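Local atomic coordinates of KLLA0F20702p (Kluyveromyces lactis, PDB entry 5Y5A), a protein that is an Est1-type telomerase subunit that probably brings telomerase to chromosome ends by binding the telomere protein Cdc13. Residues A[96-99]-A[100-103]; A[199-202]-A[203-207]; A[404-408]-A[409-413]; A[451-454]-A[455-458]; A[510-513]-A[514-517]. All coordinates share one frame; numbering follows the deposited sequence.

Contact 1 of 5, residues A[96-99]-A[100-103]; sequences YFQN and WRNR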
loop_
_atom_site.group_PDB
_atom_site.type_symbol
_atom_site.label_atom_id
_atom_site.label_comp_id
_atom_site.label_asym_id
_atom_site.label_seq_id
_atom_site.Cartn_x
_atom_site.Cartn_y
_atom_site.Cartn_z
ATOM N N TYR A 96 12.678 -21.553 12.133
ATOM C CA TYR A 96 13.550 -22.726 12.188
ATOM C C TYR A 96 13.569 -23.466 10.858
ATOM O O TYR A 96 14.608 -23.966 10.433
ATOM C CB TYR A 96 13.115 -23.674 13.308
ATOM C CG TYR A 96 13.929 -24.951 13.384
ATOM C CD1 TYR A 96 15.165 -24.975 14.020
ATOM C CD2 TYR A 96 13.458 -26.135 12.822
ATOM C CE1 TYR A 96 15.913 -26.141 14.091
ATOM C CE2 TYR A 96 14.199 -27.307 12.890
ATOM C CZ TYR A 96 15.425 -27.303 13.525
ATOM O OH TYR A 96 16.167 -28.462 13.596
ATOM N N PHE A 97 12.413 -23.542 10.210
ATOM C CA PHE A 97 12.316 -24.151 8.890
ATOM C C PHE A 97 13.045 -23.322 7.832
ATOM O O PHE A 97 13.571 -23.870 6.860
ATOM C CB PHE A 97 10.851 -24.339 8.498
ATOM C CG PHE A 97 10.204 -25.521 9.151
ATOM C CD1 PHE A 97 9.840 -25.480 10.484
ATOM C CD2 PHE A 97 9.963 -26.677 8.431
ATOM C CE1 PHE A 97 9.251 -26.572 11.087
ATOM C CE2 PHE A 97 9.376 -27.773 9.028
ATOM C CZ PHE A 97 9.018 -27.720 10.357
ATOM N N GLN A 98 13.132 -22.025 8.062
ATOM C CA GLN A 98 13.828 -21.140 7.159
ATOM C C GLN A 98 15.308 -21.417 7.290
ATOM O O GLN A 98 15.964 -21.764 6.331
ATOM C CB GLN A 98 13.525 -19.691 7.512
ATOM C CG GLN A 98 14.099 -18.679 6.547
ATOM C CD GLN A 98 13.488 -18.760 5.173
ATOM O OE1 GLN A 98 12.319 -18.485 4.997
ATOM N NE2 GLN A 98 14.288 -19.128 4.191
ATOM N N ASN A 99 15.823 -21.263 8.494
ATOM C CA ASN A 99 17.234 -21.525 8.779
ATOM C C ASN A 99 17.686 -22.860 8.221
ATOM O O ASN A 99 18.759 -22.979 7.629
ATOM C CB ASN A 99 17.494 -21.499 10.285
ATOM C CG ASN A 99 17.284 -20.129 10.884
ATOM O OD1 ASN A 99 16.604 -19.283 10.302
ATOM N ND2 ASN A 99 17.872 -19.899 12.054
ATOM N N TRP A 100 16.845 -23.865 8.415
ATOM C CA TRP A 100 17.145 -25.201 7.950
ATOM C C TRP A 100 17.110 -25.267 6.425
ATOM O O TRP A 100 17.980 -25.880 5.814
ATOM C CB TRP A 100 16.166 -26.201 8.556
ATOM C CG TRP A 100 16.830 -27.438 9.049
ATOM C CD1 TRP A 100 17.150 -27.745 10.345
ATOM C CD2 TRP A 100 17.277 -28.538 8.257
ATOM N NE1 TRP A 100 17.759 -28.969 10.404
ATOM C CE2 TRP A 100 17.848 -29.478 9.134
ATOM C CE3 TRP A 100 17.244 -28.823 6.888
ATOM C CZ2 TRP A 100 18.381 -30.675 8.686
ATOM C CZ3 TRP A 100 17.771 -30.003 6.452
ATOM C CH2 TRP A 100 18.330 -30.914 7.345
ATOM N N ARG A 101 16.106 -24.643 5.809
ATOM C CA ARG A 101 16.023 -24.605 4.349
ATOM C C ARG A 101 17.268 -23.966 3.754
ATOM O O ARG A 101 17.728 -24.346 2.675
ATOM C CB ARG A 101 14.788 -23.834 3.881
ATOM C CG ARG A 101 14.683 -23.732 2.362
ATOM C CD ARG A 101 13.706 -22.650 1.926
ATOM N NE ARG A 101 13.545 -22.615 0.474
ATOM C CZ ARG A 101 14.249 -21.832 -0.338
ATOM N NH1 ARG A 101 15.169 -21.013 0.160
ATOM N NH2 ARG A 101 14.033 -21.874 -1.648
ATOM N N ASN A 102 17.812 -22.992 4.469
ATOM C CA ASN A 102 19.016 -22.318 4.024
ATOM C C ASN A 102 20.271 -23.156 4.265
ATOM O O ASN A 102 21.357 -22.790 3.818
ATOM C CB ASN A 102 19.130 -20.959 4.705
ATOM C CG ASN A 102 17.936 -20.071 4.417
ATOM O OD1 ASN A 102 17.274 -20.212 3.386
ATOM N ND2 ASN A 102 17.652 -19.154 5.330
ATOM N N ARG A 103 20.124 -24.278 4.966
ATOM C CA ARG A 103 21.200 -25.266 5.046
ATOM C C ARG A 103 21.265 -26.037 3.736
ATOM O O ARG A 103 22.326 -26.496 3.320
ATOM C CB ARG A 103 20.995 -26.246 6.203
ATOM C CG ARG A 103 21.775 -25.943 7.469
ATOM C CD ARG A 103 22.219 -27.249 8.120
ATOM N NE ARG A 103 22.887 -27.050 9.403
ATOM C CZ ARG A 103 23.424 -28.033 10.120
ATOM N NH1 ARG A 103 24.014 -27.771 11.277
ATOM N NH2 ARG A 103 23.369 -29.282 9.676
#
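Gln98 and Asn102 meet through their side-chain amides, one helical turn apart. From CB, the Gln98 chain sets out with CG anti to the backbone N (chi1 -175°), which places CG 3.8 Å from Asn102 ND2; the bend at chi2 then turns CD and the amide toward Asn102. CD follows at 4.2 Å from the same ND2 of Asn102, and at the tip Gln98 NE2 gives a hydrogen bond of 3.3 Å to Asn102 OD1. That oxygen lies in the plane of the Gln98 amide, while NE2 approaches it tilted from the Asn102 carbonyl plane; the two amides are turned 32° apart. With an alanine here in place of Gln98, Asn102 OD1 would probably lose this donor and its amide be freer to turn. On the backbone of the same turn, Asn102 N bonds to Gln98 O at 2.9 Å. On another side of the helix, Tyr96 and Trp100 run side by side, with Tyr96 OH 3.5 Å from Trp100 CD1 and the rings set obliquely, planes at 53°. Phe97 turns to helix 113-144, and the Arg101 guanidinium reaches a salt bridge with Asp210. The Gln98-Asn102 and Tyr96-Trp100 pairs are i to i+4 contacts near the end of helix 78-105, part of the all-helical, TPR-related Est1 region.

Contact 2 of 5, residues A[199-202]-A[203-207]; sequences QRYK and IIMEH
Lys202 O accepts the shortest sound bond here, from Glu206 N at 2.8 Å. The two side chains of this pair cross, Glu206 with CG anti to its own carbonyl carbon (chi1 -75°) and reaching across to meet the lysine. Lys202 NZ lies 3.5 Å from Glu206 OE2, a salt bridge whose detail is doubtful because that oxygen is modelled too close to the lysine chain. This i to i+4 pair of opposite charges occupies the last turn of helix 179-206, within the Est1 family region, an all-helical part of the TPR clan in which this helix packs on helices 78-105 and 113-144. Two residues earlier, Arg200 and Ile204 lie side by side; the arginine chain bends at chi3, which brings NH2 back to 3.3 Å from Ile204 CD1, and the same NH2 has a weak hydrogen bond to His247 on helix 235-247. Met205 lays its CE at the edge of the Tyr201 ring, 4.4 Å from Tyr201 CD1. The tyrosine ring stacks with Phe94 of helix 78-105. On another side of the helix, Ile203 CG1 comes 3.3 Å from Gln199 O.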
loop_
_atom_site.group_PDB
_atom_site.type_symbol
_atom_site.label_atom_id
_atom_site.label_comp_id
_atom_site.label_asym_id
_atom_site.label_seq_id
_atom_site.Cartn_x
_atom_site.Cartn_y
_atom_site.Cartn_z
ATOM N N GLN A 199 1.193 -19.075 4.718
ATOM C CA GLN A 199 1.138 -19.485 3.321
ATOM C C GLN A 199 2.398 -19.089 2.564
ATOM O O GLN A 199 2.885 -19.851 1.727
ATOM C CB GLN A 199 -0.085 -18.878 2.635
ATOM C CG GLN A 199 -1.388 -19.511 3.040
ATOM C CD GLN A 199 -1.446 -20.966 2.651
ATOM O OE1 GLN A 199 -0.965 -21.353 1.584
ATOM N NE2 GLN A 199 -2.023 -21.788 3.520
ATOM N N ARG A 200 2.915 -17.893 2.842
ATOM C CA ARG A 200 4.139 -17.450 2.189
ATOM C C ARG A 200 5.286 -18.371 2.579
ATOM O O ARG A 200 6.040 -18.837 1.727
ATOM C CB ARG A 200 4.484 -16.006 2.551
ATOM C CG ARG A 200 5.712 -15.503 1.803
ATOM C CD ARG A 200 6.081 -14.078 2.168
ATOM N NE ARG A 200 6.278 -13.920 3.603
ATOM C CZ ARG A 200 7.355 -14.335 4.264
ATOM N NH1 ARG A 200 7.435 -14.146 5.574
ATOM N NH2 ARG A 200 8.347 -14.940 3.621
ATOM N N TYR A 201 5.402 -18.633 3.875
ATOM C CA TYR A 201 6.437 -19.516 4.395
ATOM C C TYR A 201 6.357 -20.916 3.795
ATOM O O TYR A 201 7.381 -21.532 3.497
ATOM C CB TYR A 201 6.342 -19.609 5.915
ATOM C CG TYR A 201 7.142 -18.566 6.652
ATOM C CD1 TYR A 201 8.531 -18.604 6.650
ATOM C CD2 TYR A 201 6.511 -17.556 7.370
ATOM C CE1 TYR A 201 9.274 -17.654 7.333
ATOM C CE2 TYR A 201 7.246 -16.601 8.059
ATOM C CZ TYR A 201 8.627 -16.655 8.037
ATOM O OH TYR A 201 9.359 -15.709 8.721
ATOM N N LYS A 202 5.161 -21.425 3.620
ATOM C CA LYS A 202 5.021 -22.744 3.072
ATOM C C LYS A 202 5.513 -22.782 1.656
ATOM O O LYS A 202 6.280 -23.646 1.294
ATOM C CB LYS A 202 3.575 -23.208 3.124
ATOM C CG LYS A 202 3.354 -24.562 2.479
ATOM C CD LYS A 202 1.900 -24.981 2.511
ATOM C CE LYS A 202 1.654 -26.172 1.605
ATOM N NZ LYS A 202 0.322 -26.114 0.968
ATOM N N ILE A 203 5.058 -21.836 0.855
ATOM C CA ILE A 203 5.447 -21.763 -0.552
ATOM C C ILE A 203 6.963 -21.751 -0.718
ATOM O O ILE A 203 7.510 -22.446 -1.577
ATOM C CB ILE A 203 4.846 -20.529 -1.213
ATOM C CG1 ILE A 203 3.355 -20.754 -1.445
ATOM C CG2 ILE A 203 5.546 -20.217 -2.526
ATOM C CD1 ILE A 203 2.601 -19.488 -1.705
ATOM N N ILE A 204 7.638 -20.977 0.125
ATOM C CA ILE A 204 9.094 -20.928 0.117
ATOM C C ILE A 204 9.716 -22.303 0.406
ATOM O O ILE A 204 10.653 -22.727 -0.278
ATOM C CB ILE A 204 9.603 -19.889 1.130
ATOM C CG1 ILE A 204 9.277 -18.485 0.619
ATOM C CG2 ILE A 204 11.101 -20.044 1.364
ATOM C CD1 ILE A 204 9.265 -17.433 1.687
ATOM N N MET A 205 9.196 -23.014 1.381
ATOM C CA MET A 205 9.746 -24.310 1.679
ATOM C C MET A 205 9.427 -25.304 0.572
ATOM O O MET A 205 10.255 -26.096 0.197
ATOM C CB MET A 205 9.216 -24.794 3.013
ATOM C CG MET A 205 9.336 -23.767 4.113
ATOM S SD MET A 205 11.010 -23.627 4.698
ATOM C CE MET A 205 11.029 -21.979 5.338
ATOM N N GLU A 206 8.216 -25.235 0.049
ATOM C CA GLU A 206 7.781 -26.159 -0.988
ATOM C C GLU A 206 8.483 -25.927 -2.321
ATOM O O GLU A 206 8.301 -26.698 -3.267
ATOM C CB GLU A 206 6.269 -26.055 -1.187
ATOM C CG GLU A 206 5.452 -26.708 -0.096
ATOM C CD GLU A 206 3.980 -26.749 -0.438
ATOM O OE1 GLU A 206 3.525 -25.870 -1.200
ATOM O OE2 GLU A 206 3.283 -27.666 0.041
ATOM N N HIS A 207 9.283 -24.868 -2.399
ATOM C CA HIS A 207 9.984 -24.545 -3.636
ATOM C C HIS A 207 11.388 -25.146 -3.688
ATOM O O HIS A 207 12.102 -25.175 -2.683
ATOM C CB HIS A 207 10.056 -23.030 -3.824
ATOM C CG HIS A 207 9.312 -22.542 -5.027
ATOM N ND1 HIS A 207 9.941 -21.959 -6.104
ATOM C CD2 HIS A 207 7.991 -22.564 -5.324
ATOM C CE1 HIS A 207 9.037 -21.635 -7.015
ATOM N NE2 HIS A 207 7.848 -21.990 -6.565
#

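Contact 3 of 5, residues A[404-408]-A[409-413]; sequences HLIDK and VIMKE
The helical turn widens between Leu405 and Met411: Ile410 N bonds to Leu405 O at 3.0 Å and Met411 N to Ile406 O at 3.0 Å, both i to i+5 bonds of the pi type. Leu405 O is gripped twice, since Val409 N also reaches it, but that bond is weak and bent, with an N-H...O angle of 133°, whereas Ile410 N arrives in the carbonyl plane. The extra residue in the turn shifts the side chains relative to those of a regular helix. Val409 holds CG1 anti to its backbone N (chi1 -175°), and the other branch, CG2, comes 4.3 Å from Leu405 CD2. Ile406 has two neighbours across the turn: its CG1 lies 4.3 Å from Ile410 CD1, and its CG2 faces Met411 CG at 4.2 Å. The methionine chain then bends at chi2 and chi3, taking its end off toward Asn455 and Glu459. The extended Lys412 chain passes by Lys408 O, with CE 3.4 Å from it. The apolar side chains of Leu405, Val409 and Ile406 are shared with the surroundings: Leu405 and Val409 also touch helices 421-433 and 339-379, and Ile406 touches helix 447-462. On the side facing that last helix, the Asp407 carboxylate has Ser452 as its partner. The arrangement is a pi-type widening near the C-terminal end of helix 385-410, set within the helical Est1 DNA/RNA-binding domain of the TPR clan.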
loop_
_atom_site.group_PDB
_atom_site.type_symbol
_atom_site.label_atom_id
_atom_site.label_comp_id
_atom_site.label_asym_id
_atom_site.label_seq_id
_atom_site.Cartn_x
_atom_site.Cartn_y
_atom_site.Cartn_z
ATOM N N HIS A 404 5.315 16.115 -15.994
ATOM C CA HIS A 404 5.517 15.153 -17.076
ATOM C C HIS A 404 4.261 14.285 -17.245
ATOM O O HIS A 404 3.762 14.117 -18.358
ATOM C CB HIS A 404 6.746 14.281 -16.808
ATOM C CG HIS A 404 7.123 13.407 -17.958
ATOM N ND1 HIS A 404 7.622 13.906 -19.142
ATOM C CD2 HIS A 404 7.073 12.062 -18.110
ATOM C CE1 HIS A 404 7.865 12.909 -19.973
ATOM N NE2 HIS A 404 7.542 11.778 -19.369
ATOM N N LEU A 405 3.748 13.759 -16.134
ATOM C CA LEU A 405 2.488 13.014 -16.136
ATOM C C LEU A 405 1.347 13.817 -16.735
ATOM O O LEU A 405 0.594 13.319 -17.551
ATOM C CB LEU A 405 2.092 12.604 -14.722
ATOM C CG LEU A 405 2.686 11.318 -14.163
ATOM C CD1 LEU A 405 1.947 10.921 -12.895
ATOM C CD2 LEU A 405 2.614 10.230 -15.218
ATOM N N ILE A 406 1.202 15.057 -16.285
ATOM C CA ILE A 406 0.128 15.908 -16.769
ATOM C C ILE A 406 0.306 16.236 -18.254
ATOM O O ILE A 406 -0.593 16.006 -19.059
ATOM C CB ILE A 406 0.051 17.212 -15.960
ATOM C CG1 ILE A 406 -0.310 16.892 -14.509
ATOM C CG2 ILE A 406 -0.967 18.167 -16.596
ATOM C CD1 ILE A 406 0.030 17.981 -13.526
ATOM N N ASP A 407 1.475 16.756 -18.614
ATOM C CA ASP A 407 1.707 17.213 -19.979
ATOM C C ASP A 407 1.665 16.073 -20.992
ATOM O O ASP A 407 1.063 16.217 -22.045
ATOM C CB ASP A 407 3.051 17.946 -20.093
ATOM C CG ASP A 407 3.098 19.230 -19.266
ATOM O OD1 ASP A 407 2.057 19.630 -18.703
ATOM O OD2 ASP A 407 4.181 19.841 -19.173
ATOM N N LYS A 408 2.292 14.935 -20.697
ATOM C CA LYS A 408 2.432 13.917 -21.742
ATOM C C LYS A 408 1.406 12.796 -21.639
ATOM O O LYS A 408 1.260 12.010 -22.576
ATOM C CB LYS A 408 3.846 13.314 -21.735
ATOM C CG LYS A 408 4.984 14.328 -21.715
ATOM C CD LYS A 408 4.996 15.204 -22.949
ATOM C CE LYS A 408 6.132 16.208 -22.874
ATOM N NZ LYS A 408 6.038 17.220 -23.956
ATOM N N VAL A 409 0.688 12.707 -20.522
ATOM C CA VAL A 409 -0.230 11.577 -20.371
ATOM C C VAL A 409 -1.679 12.011 -20.143
ATOM O O VAL A 409 -2.534 11.768 -20.991
ATOM C CB VAL A 409 0.206 10.630 -19.217
ATOM C CG1 VAL A 409 -0.698 9.418 -19.171
ATOM C CG2 VAL A 409 1.654 10.193 -19.400
ATOM N N ILE A 410 -1.952 12.648 -19.011
ATOM C CA ILE A 410 -3.320 13.014 -18.660
ATOM C C ILE A 410 -3.917 13.970 -19.697
ATOM O O ILE A 410 -5.086 13.837 -20.057
ATOM C CB ILE A 410 -3.396 13.649 -17.251
ATOM C CG1 ILE A 410 -2.752 12.722 -16.208
ATOM C CG2 ILE A 410 -4.837 13.930 -16.873
ATOM C CD1 ILE A 410 -2.694 13.311 -14.784
ATOM N N MET A 411 -3.112 14.904 -20.206
ATOM C CA MET A 411 -3.588 15.834 -21.235
ATOM C C MET A 411 -4.001 15.108 -22.510
ATOM O O MET A 411 -4.858 15.596 -23.254
ATOM C CB MET A 411 -2.520 16.886 -21.566
ATOM C CG MET A 411 -2.423 18.028 -20.561
ATOM S SD MET A 411 -3.873 19.088 -20.549
ATOM C CE MET A 411 -3.595 20.043 -22.038
ATOM N N LYS A 412 -3.398 13.950 -22.763
ATOM C CA LYS A 412 -3.746 13.169 -23.951
ATOM C C LYS A 412 -4.879 12.183 -23.670
ATOM O O LYS A 412 -5.337 11.495 -24.577
ATOM C CB LYS A 412 -2.530 12.404 -24.493
ATOM C CG LYS A 412 -1.298 13.262 -24.767
ATOM C CD LYS A 412 -0.303 12.537 -25.682
ATOM C CE LYS A 412 1.040 13.265 -25.731
ATOM N NZ LYS A 412 2.005 12.621 -26.673
ATOM N N GLU A 413 -5.333 12.110 -22.420
ATOM C CA GLU A 413 -6.321 11.097 -22.050
ATOM C C GLU A 413 -7.461 11.580 -21.146
ATOM O O GLU A 413 -8.161 10.761 -20.551
ATOM C CB GLU A 413 -5.621 9.924 -21.356
ATOM C CG GLU A 413 -4.556 9.236 -22.193
ATOM C CD GLU A 413 -5.130 8.517 -23.399
ATOM O OE1 GLU A 413 -4.367 8.245 -24.356
ATOM O OE2 GLU A 413 -6.342 8.211 -23.387
#

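Contact 4 of 5, residues A[451-454]-A[455-458]; sequences QSMV and NLTN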
loop_
_atom_site.group_PDB
_atom_site.type_symbol
_atom_site.label_atom_id
_atom_site.label_comp_id
_atom_site.label_asym_id
_atom_site.label_seq_id
_atom_site.Cartn_x
_atom_site.Cartn_y
_atom_site.Cartn_z
ATOM N N GLN A 451 1.304 25.966 -14.659
ATOM C CA GLN A 451 1.004 25.959 -16.091
ATOM C C GLN A 451 0.288 24.660 -16.494
ATOM O O GLN A 451 -0.695 24.690 -17.237
ATOM C CB GLN A 451 2.279 26.135 -16.918
ATOM C CG GLN A 451 2.033 26.165 -18.420
ATOM C CD GLN A 451 1.278 27.414 -18.852
ATOM O OE1 GLN A 451 1.796 28.524 -18.761
ATOM N NE2 GLN A 451 0.040 27.235 -19.303
ATOM N N SER A 452 0.777 23.524 -15.993
ATOM C CA SER A 452 0.180 22.226 -16.319
ATOM C C SER A 452 -1.269 22.110 -15.846
ATOM O O SER A 452 -2.124 21.615 -16.571
ATOM C CB SER A 452 1.014 21.089 -15.714
ATOM O OG SER A 452 2.160 20.834 -16.511
ATOM N N MET A 453 -1.543 22.568 -14.629
ATOM C CA MET A 453 -2.893 22.477 -14.079
ATOM C C MET A 453 -3.853 23.413 -14.787
ATOM O O MET A 453 -5.030 23.102 -14.941
ATOM C CB MET A 453 -2.884 22.769 -12.576
ATOM C CG MET A 453 -2.297 21.624 -11.748
ATOM S SD MET A 453 -2.808 19.993 -12.330
ATOM C CE MET A 453 -4.403 19.809 -11.561
ATOM N N VAL A 454 -3.344 24.567 -15.208
ATOM C CA VAL A 454 -4.114 25.509 -16.021
ATOM C C VAL A 454 -4.548 24.877 -17.349
ATOM O O VAL A 454 -5.718 24.975 -17.743
ATOM C CB VAL A 454 -3.295 26.793 -16.292
ATOM C CG1 VAL A 454 -3.851 27.551 -17.499
ATOM C CG2 VAL A 454 -3.254 27.670 -15.032
ATOM N N ASN A 455 -3.608 24.219 -18.029
ATOM C CA ASN A 455 -3.902 23.535 -19.297
ATOM C C ASN A 455 -4.930 22.430 -19.111
ATOM O O ASN A 455 -5.861 22.302 -19.902
ATOM C CB ASN A 455 -2.633 22.937 -19.911
ATOM C CG ASN A 455 -1.656 23.989 -20.364
ATOM O OD1 ASN A 455 -2.025 25.146 -20.561
ATOM N ND2 ASN A 455 -0.398 23.598 -20.534
ATOM N N LEU A 456 -4.758 21.642 -18.052
ATOM C CA LEU A 456 -5.671 20.545 -17.761
ATOM C C LEU A 456 -7.045 21.086 -17.391
ATOM O O LEU A 456 -8.061 20.627 -17.906
ATOM C CB LEU A 456 -5.126 19.661 -16.624
ATOM C CG LEU A 456 -5.994 18.435 -16.357
ATOM C CD1 LEU A 456 -6.081 17.588 -17.631
ATOM C CD2 LEU A 456 -5.462 17.613 -15.190
ATOM N N THR A 457 -7.068 22.074 -16.502
ATOM C CA THR A 457 -8.326 22.651 -16.055
ATOM C C THR A 457 -9.070 23.259 -17.242
ATOM O O THR A 457 -10.282 23.072 -17.369
ATOM C CB THR A 457 -8.101 23.707 -14.949
ATOM O OG1 THR A 457 -7.264 23.148 -13.926
ATOM C CG2 THR A 457 -9.421 24.132 -14.319
ATOM N N ASN A 458 -8.350 23.954 -18.124
ATOM C CA ASN A 458 -8.979 24.547 -19.312
ATOM C C ASN A 458 -9.582 23.494 -20.243
ATOM O O ASN A 458 -10.644 23.722 -20.830
ATOM C CB ASN A 458 -7.978 25.415 -20.099
ATOM C CG ASN A 458 -7.749 26.788 -19.451
ATOM O OD1 ASN A 458 -8.521 27.217 -18.603
ATOM N ND2 ASN A 458 -6.687 27.477 -19.863
#
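The amides of Gln451 and Asn455 cross with their planes 33° apart, and Gln451 NE2 gives a hydrogen bond of 3.2 Å to Asn455 OD1. The oxygen lies close to the plane of the glutamine amide, but the donor stands above the Asn455 carbonyl plane, 41° out of it, and the N-H...O angle is 139°, so the bond is far from straight. Gln451 gets there by bending at chi2 after CG starts anti to the backbone N. This is an i to i+4 amide pair on a helix of the Est1 DNA/RNA-binding family region. The third amide, that of Asn458, runs alongside Val454: its ND2 sits 3.7 Å from Val454 CG1, while its OD1 is taken by the backbone N of Tyr561. Thr457 N bonds soundly to Met453 O at 2.8 Å; Thr457 OG1 is modelled doubtfully close to the same oxygen and also bonds to Asn541. Apolar Met453 CE and Leu456 CD2 meet more loosely, at 4.4 Å. Around this turn of helix 447-462, Met453 and Leu456 pack on helix 385-410, Val454 touches Leu545 of helix 526-546, and the hairpin of strands 552-555 and 560-563 meets Gln451, Val454, Thr457 and Asn458.

Contact 5 of 5, residues A[510-513]-A[514-517]; sequences DNLP and DRLV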
loop_
_atom_site.group_PDB
_atom_site.type_symbol
_atom_site.label_atom_id
_atom_site.label_comp_id
_atom_site.label_asym_id
_atom_site.label_seq_id
_atom_site.Cartn_x
_atom_site.Cartn_y
_atom_site.Cartn_z
ATOM N N ASP A 510 -27.148 4.068 3.877
ATOM C CA ASP A 510 -27.183 2.635 4.150
ATOM C C ASP A 510 -26.027 1.897 3.482
ATOM O O ASP A 510 -25.407 2.420 2.554
ATOM C CB ASP A 510 -28.509 2.054 3.668
ATOM C CG ASP A 510 -28.787 2.392 2.215
ATOM O OD1 ASP A 510 -29.313 3.495 1.949
ATOM O OD2 ASP A 510 -28.465 1.566 1.336
ATOM N N ASN A 511 -25.761 0.679 3.951
ATOM C CA ASN A 511 -24.735 -0.188 3.373
ATOM C C ASN A 511 -23.391 0.509 3.273
ATOM O O ASN A 511 -22.681 0.360 2.279
ATOM C CB ASN A 511 -25.162 -0.677 1.986
ATOM C CG ASN A 511 -26.443 -1.483 2.019
ATOM O OD1 ASN A 511 -26.587 -2.401 2.825
ATOM N ND2 ASN A 511 -27.389 -1.139 1.148
ATOM N N LEU A 512 -23.052 1.277 4.304
ATOM C CA LEU A 512 -21.845 2.095 4.291
ATOM C C LEU A 512 -20.556 1.297 4.044
ATOM O O LEU A 512 -19.725 1.739 3.250
ATOM C CB LEU A 512 -21.731 2.891 5.597
ATOM C CG LEU A 512 -20.645 3.969 5.644
ATOM C CD1 LEU A 512 -20.706 4.833 4.398
ATOM C CD2 LEU A 512 -20.796 4.831 6.896
ATOM N N PRO A 513 -20.378 0.133 4.711
ATOM C CA PRO A 513 -19.163 -0.640 4.421
ATOM C C PRO A 513 -19.013 -0.995 2.950
ATOM O O PRO A 513 -17.917 -0.883 2.411
ATOM C CB PRO A 513 -19.347 -1.906 5.261
ATOM C CG PRO A 513 -20.180 -1.452 6.412
ATOM C CD PRO A 513 -21.148 -0.478 5.815
ATOM N N ASP A 514 -20.098 -1.408 2.308
ATOM C CA ASP A 514 -20.047 -1.726 0.886
ATOM C C ASP A 514 -19.769 -0.473 0.053
ATOM O O ASP A 514 -19.035 -0.538 -0.935
ATOM C CB ASP A 514 -21.344 -2.402 0.432
ATOM C CG ASP A 514 -21.356 -3.895 0.730
ATOM O OD1 ASP A 514 -20.285 -4.454 1.051
ATOM O OD2 ASP A 514 -22.434 -4.518 0.631
ATOM N N ARG A 515 -20.342 0.662 0.457
ATOM C CA ARG A 515 -20.122 1.928 -0.249
ATOM C C ARG A 515 -18.660 2.301 -0.283
ATOM O O ARG A 515 -18.167 2.837 -1.279
ATOM C CB ARG A 515 -20.890 3.079 0.403
ATOM C CG ARG A 515 -22.370 2.938 0.349
ATOM C CD ARG A 515 -23.045 4.224 0.769
ATOM N NE ARG A 515 -24.485 4.084 0.654
ATOM C CZ ARG A 515 -25.140 4.165 -0.495
ATOM N NH1 ARG A 515 -24.474 4.390 -1.621
ATOM N NH2 ARG A 515 -26.460 4.027 -0.518
ATOM N N LEU A 516 -17.979 2.028 0.825
ATOM C CA LEU A 516 -16.584 2.421 0.980
ATOM C C LEU A 516 -15.635 1.392 0.356
ATOM O O LEU A 516 -14.424 1.526 0.459
ATOM C CB LEU A 516 -16.253 2.637 2.461
ATOM C CG LEU A 516 -17.085 3.723 3.170
ATOM C CD1 LEU A 516 -16.640 3.935 4.614
ATOM C CD2 LEU A 516 -17.041 5.035 2.405
ATOM N N VAL A 517 -16.191 0.368 -0.286
ATOM C CA VAL A 517 -15.385 -0.529 -1.117
ATOM C C VAL A 517 -15.969 -0.624 -2.522
ATOM O O VAL A 517 -15.822 -1.638 -3.193
ATOM C CB VAL A 517 -15.265 -1.957 -0.523
ATOM C CG1 VAL A 517 -14.373 -1.953 0.716
ATOM C CG2 VAL A 517 -16.640 -2.553 -0.228
#
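Arg515 reaches back past the start of its own short helix to Asp510. Its CG is anti to the carbonyl carbon and the chain runs extended from CG to NE, which delivers NE to Asp510 O at 2.7 Å; the donor comes nearly head-on to the carbonyl, though the N-H...O angle is only 136°. Asp510 turns its CG between its backbone N and carbonyl carbon (chi1 53°), and OD2 then stands 3.7 Å from Arg515 NH2, a long salt bridge with the two planes 72° apart. On the way, Arg515 CG passes 3.2 Å from Asn511 O, which itself takes Arg515 N at 3.0 Å. Replacing Arg515 by a leucine would probably leave Asp510 O without its side-chain donor and the Asp510 carboxylate without this positive partner. Leu512 crosses Leu516, and its CD1 lies 4.0 Å from Leu516 CG. The single turn 512-515 is bordered by loops: Arg515 NH1 bonds to Asp479 O, Asp514 bonds to Ser153, and Leu516 packs on Phe481 and also on an aromatic side chain of the bound peptide.

Overall arrangement
The five contacts follow in series along the chain, each local to one helix or turn. Contacts 1 and 2, on helices 78-105 and 179-206 of the Est1 family region, have centres 12 Å apart and touch through Met205 against Phe97, Gln98 and Arg101 and a weak hydrogen bond from Arg101 NE to Ile204 O. Contacts 3 and 4, on helices 385-410 and 447-462 of the DNA/RNA-binding domain, have centres 11 Å apart and share a probable hydrogen bond between Asp407 OD1 and Ser452 OG. The two pairs, on opposite sides of the chain's centre, thus join helices in separate regions. Contact 5, over 30 Å from every other centre, packs on the bound peptide through Leu516, consistent with Cdc13 binding.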